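Local coordinates for group B streptococcal R4 surface protein (Streptococcus agalactiae, PDB 6S5X), which is a cell-wall-anchored, repeat-containing streptococcal surface protein whose Rib domain is implicated in infection, here its most N-terminal Rib domain, at residues A[8-13]-A[36-41]. Numbering follows the deposited sequence.
Sequences DKNDPA and DLPKGT. With NA (sodium ion), chain C.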
ATOM      1  N   ASP A   8     -14.569   0.087   7.742  1.00  9.70           N
ATOM      2  CA  ASP A   8     -14.873   0.391   9.136  1.00 12.05           C
ATOM      3  C   ASP A   8     -14.327  -0.679  10.064  1.00 16.44           C
ATOM      4  O   ASP A   8     -14.108  -0.427  11.254  1.00 20.37           O
ATOM      5  CB  ASP A   8     -16.409   0.468   9.366  1.00 19.79           C
ATOM      6  CG  ASP A   8     -17.073   1.741   8.814  1.00154.73           C
ATOM      7  OD1 ASP A   8     -16.339   2.741   8.623  1.00 45.70           O
ATOM      8  OD2 ASP A   8     -18.344   1.734   8.624  1.00 23.72           O
ATOM      9  N   LYS A   9     -14.233  -1.904   9.574  1.00 11.13           N
ATOM     10  CA  LYS A   9     -13.890  -3.074  10.360  1.00 12.50           C
ATOM     11  C   LYS A   9     -12.468  -3.571  10.147  1.00 15.41           C
ATOM     12  O   LYS A   9     -12.159  -4.681  10.584  1.00 15.25           O
ATOM     13  CB  LYS A   9     -14.872  -4.204  10.026  1.00 17.53           C
ATOM     14  CG  LYS A   9     -16.297  -3.959  10.499  1.00 47.17           C
ATOM     15  CD  LYS A   9     -17.278  -4.677   9.576  1.00 96.60           C
ATOM     16  CE  LYS A   9     -18.717  -4.303   9.875  1.00116.94           C
ATOM     17  NZ  LYS A   9     -19.658  -5.094   9.029  1.00 62.14           N
ATOM     18  N   ASN A  10     -11.634  -2.849   9.401  1.00  7.24           N
ATOM     19  CA  ASN A  10     -10.292  -3.311   9.074  1.00  9.24           C
ATOM     20  C   ASN A  10      -9.336  -2.146   9.212  1.00 13.10           C
ATOM     21  O   ASN A  10      -9.735  -0.986   9.122  1.00 12.04           O
ATOM     22  CB  ASN A  10     -10.219  -3.887   7.652  1.00 10.97           C
ATOM     23  CG  ASN A  10     -10.861  -5.245   7.556  1.00 12.68           C
ATOM     24  OD1 ASN A  10     -10.225  -6.258   7.875  1.00 11.76           O
ATOM     25  ND2 ASN A  10     -12.151  -5.277   7.212  1.00  8.78           N
ATOM     26  N   ASP A  11      -8.059  -2.466   9.432  1.00 10.35           N
ATOM     27  CA  ASP A  11      -7.039  -1.444   9.653  1.00  8.03           C
ATOM     28  C   ASP A  11      -5.735  -1.869   8.979  1.00  8.13           C
ATOM     29  O   ASP A  11      -4.863  -2.482   9.596  1.00  9.49           O
ATOM     30  CB  ASP A  11      -6.856  -1.182  11.151  1.00 10.17           C
ATOM     31  CG  ASP A  11      -6.114   0.135  11.437  1.00 22.49           C
ATOM     32  OD1 ASP A  11      -6.107   1.054  10.583  1.00 17.63           O
ATOM     33  OD2 ASP A  11      -5.527   0.248  12.523  1.00 15.82           O
ATOM     34  N   PRO A  12      -5.581  -1.583   7.703  1.00  7.88           N
ATOM     35  CA  PRO A  12      -4.320  -1.950   7.042  1.00  7.97           C
ATOM     36  C   PRO A  12      -3.165  -1.151   7.615  1.00  8.51           C
ATOM     37  O   PRO A  12      -3.301   0.036   7.924  1.00 12.29           O
ATOM     38  CB  PRO A  12      -4.558  -1.601   5.573  1.00  9.81           C
ATOM     39  CG  PRO A  12      -5.778  -0.787   5.525  1.00 14.54           C
ATOM     40  CD  PRO A  12      -6.545  -0.939   6.787  1.00 12.66           C
ATOM     41  N   ALA A  13      -2.023  -1.813   7.768  1.00  8.79           N
ATOM     42  CA  ALA A  13      -0.835  -1.199   8.340  1.00  9.42           C
ATOM     43  C   ALA A  13       0.218  -1.020   7.264  1.00 11.53           C
ATOM     44  O   ALA A  13       0.548  -1.970   6.557  1.00 10.62           O
ATOM     45  CB  ALA A  13      -0.254  -2.024   9.481  1.00 10.23           C
ATOM     46  N   ASP A  36      -4.782 -10.439   6.885  1.00 11.37           N
ATOM     47  CA  ASP A  36      -5.846 -10.120   7.824  1.00 16.44           C
ATOM     48  C   ASP A  36      -6.939  -9.280   7.199  1.00 20.88           C
ATOM     49  O   ASP A  36      -7.961  -9.052   7.853  1.00 14.31           O
ATOM     50  CB  ASP A  36      -5.317  -9.349   9.035  1.00 14.30           C
ATOM     51  CG  ASP A  36      -4.364 -10.164   9.894  1.00 90.36           C
ATOM     52  OD1 ASP A  36      -4.542 -11.396  10.017  1.00 34.59           O
ATOM     53  OD2 ASP A  36      -3.449  -9.543  10.475  1.00 72.38           O
ATOM     54  N   LEU A  37      -6.765  -8.840   5.958  1.00  8.41           N
ATOM     55  CA  LEU A  37      -7.812  -8.086   5.295  1.00  9.07           C
ATOM     56  C   LEU A  37      -8.767  -9.050   4.589  1.00 11.72           C
ATOM     57  O   LEU A  37      -8.424 -10.208   4.345  1.00 12.77           O
ATOM     58  CB  LEU A  37      -7.195  -7.113   4.300  1.00  9.38           C
ATOM     59  CG  LEU A  37      -6.125  -6.190   4.852  1.00 10.01           C
ATOM     60  CD1 LEU A  37      -5.603  -5.286   3.737  1.00 11.30           C
ATOM     61  CD2 LEU A  37      -6.660  -5.384   6.032  1.00 11.27           C
ATOM     62  N   PRO A  38      -9.992  -8.634   4.280  1.00  9.44           N
ATOM     63  CA  PRO A  38     -10.922  -9.553   3.614  1.00  8.24           C
ATOM     64  C   PRO A  38     -10.369 -10.160   2.335  1.00  9.00           C
ATOM     65  O   PRO A  38      -9.662  -9.506   1.567  1.00  9.38           O
ATOM     66  CB  PRO A  38     -12.133  -8.664   3.319  1.00  8.84           C
ATOM     67  CG  PRO A  38     -12.081  -7.630   4.442  1.00 11.00           C
ATOM     68  CD  PRO A  38     -10.620  -7.332   4.555  1.00 10.38           C
ATOM     69  N   LYS A  39     -10.686 -11.438   2.123  0.54 10.01           N
ATOM     70  CA  LYS A  39     -10.443 -12.057   0.829  0.54 10.84           C
ATOM     71  C   LYS A  39     -10.995 -11.144  -0.255  0.54  8.48           C
ATOM     72  O   LYS A  39     -12.082 -10.573  -0.113  0.54  9.21           O
ATOM     73  CB  LYS A  39     -11.107 -13.436   0.765  0.54 35.73           C
ATOM     74  CG  LYS A  39     -10.451 -14.434  -0.175  0.54 24.55           C
ATOM     75  CD  LYS A  39     -11.042 -15.819   0.059  0.54 35.64           C
ATOM     76  CE  LYS A  39     -11.239 -16.605  -1.233  0.54 53.29           C
ATOM     77  NZ  LYS A  39     -10.007 -17.302  -1.679  0.54 37.09           N
ATOM     78  N   GLY A  40     -10.231 -10.983  -1.324  1.00  8.46           N
ATOM     79  CA  GLY A  40     -10.644 -10.145  -2.436  1.00  9.71           C
ATOM     80  C   GLY A  40     -10.276  -8.678  -2.338  1.00 11.39           C
ATOM     81  O   GLY A  40     -10.479  -7.931  -3.313  1.00  8.75           O
ATOM     82  N   THR A  41      -9.744  -8.241  -1.209  1.00  8.89           N
ATOM     83  CA  THR A  41      -9.229  -6.881  -1.090  1.00  7.48           C
ATOM     84  C   THR A  41      -8.078  -6.680  -2.070  1.00  9.46           C
ATOM     85  O   THR A  41      -7.225  -7.561  -2.227  1.00  7.72           O
ATOM     86  CB  THR A  41      -8.732  -6.631   0.345  1.00  7.47           C
ATOM     87  OG1 THR A  41      -9.798  -6.814   1.290  1.00  7.47           O
ATOM     88  CG2 THR A  41      -8.196  -5.241   0.464  1.00  8.08           C
TER
HETATM   89 NA    NA C 401     -10.174   1.079   8.163  1.00 16.66          NA
HETATM   90  O   HOH W   1      -8.381   2.069   9.259  1.00 19.18           O
HETATM   91  O   HOH W   2     -11.553   2.906   8.632  1.00 22.59           O
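N10 works in two directions at once: its backbone O binds a sodium ion at 2.3 Å, while its amide side chain runs tip to tip into the ring of P38 without a single hydrogen bond crossing between 8-13 and 36-41. N10 OD1 sits 3.5 Å from P38 CD. N10 ND2 lies 3.6 Å from P38 CG, so both ends of the amide touch the proline ring. With CG anti to the carbonyl carbon (chi1 -74°), the side chain swings beside its own backbone N, and ND2 hydrogen-bonds to D6 O, which fixes the turn of the amide. N10 OD1 also comes within 3.6 Å of D36 O, two acceptors that cannot bond each other. Deeper in, L37 CD2 lies loosely alongside N10 CB and OD1, and the other methyl, L37 CD1, meets P12 CB at 4.2 Å; P12 and L37 both rest on V63 of strand 55-64. P38 then opens a type II turn through G40 to T41, where T41 N and T41 OG1 both donate hydrogen bonds to P38 O from the same face of its plane, OG1 at 2.7 Å. On the metal side, A7 O, D71 OD2 and two waters are among the six ligands, with N10 O, and D11 OD1 accepts from one of those waters. Two loops flanking strand 17-20 thus pack together beside a sodium site at one end of the immunoglobulin-like Rib domain.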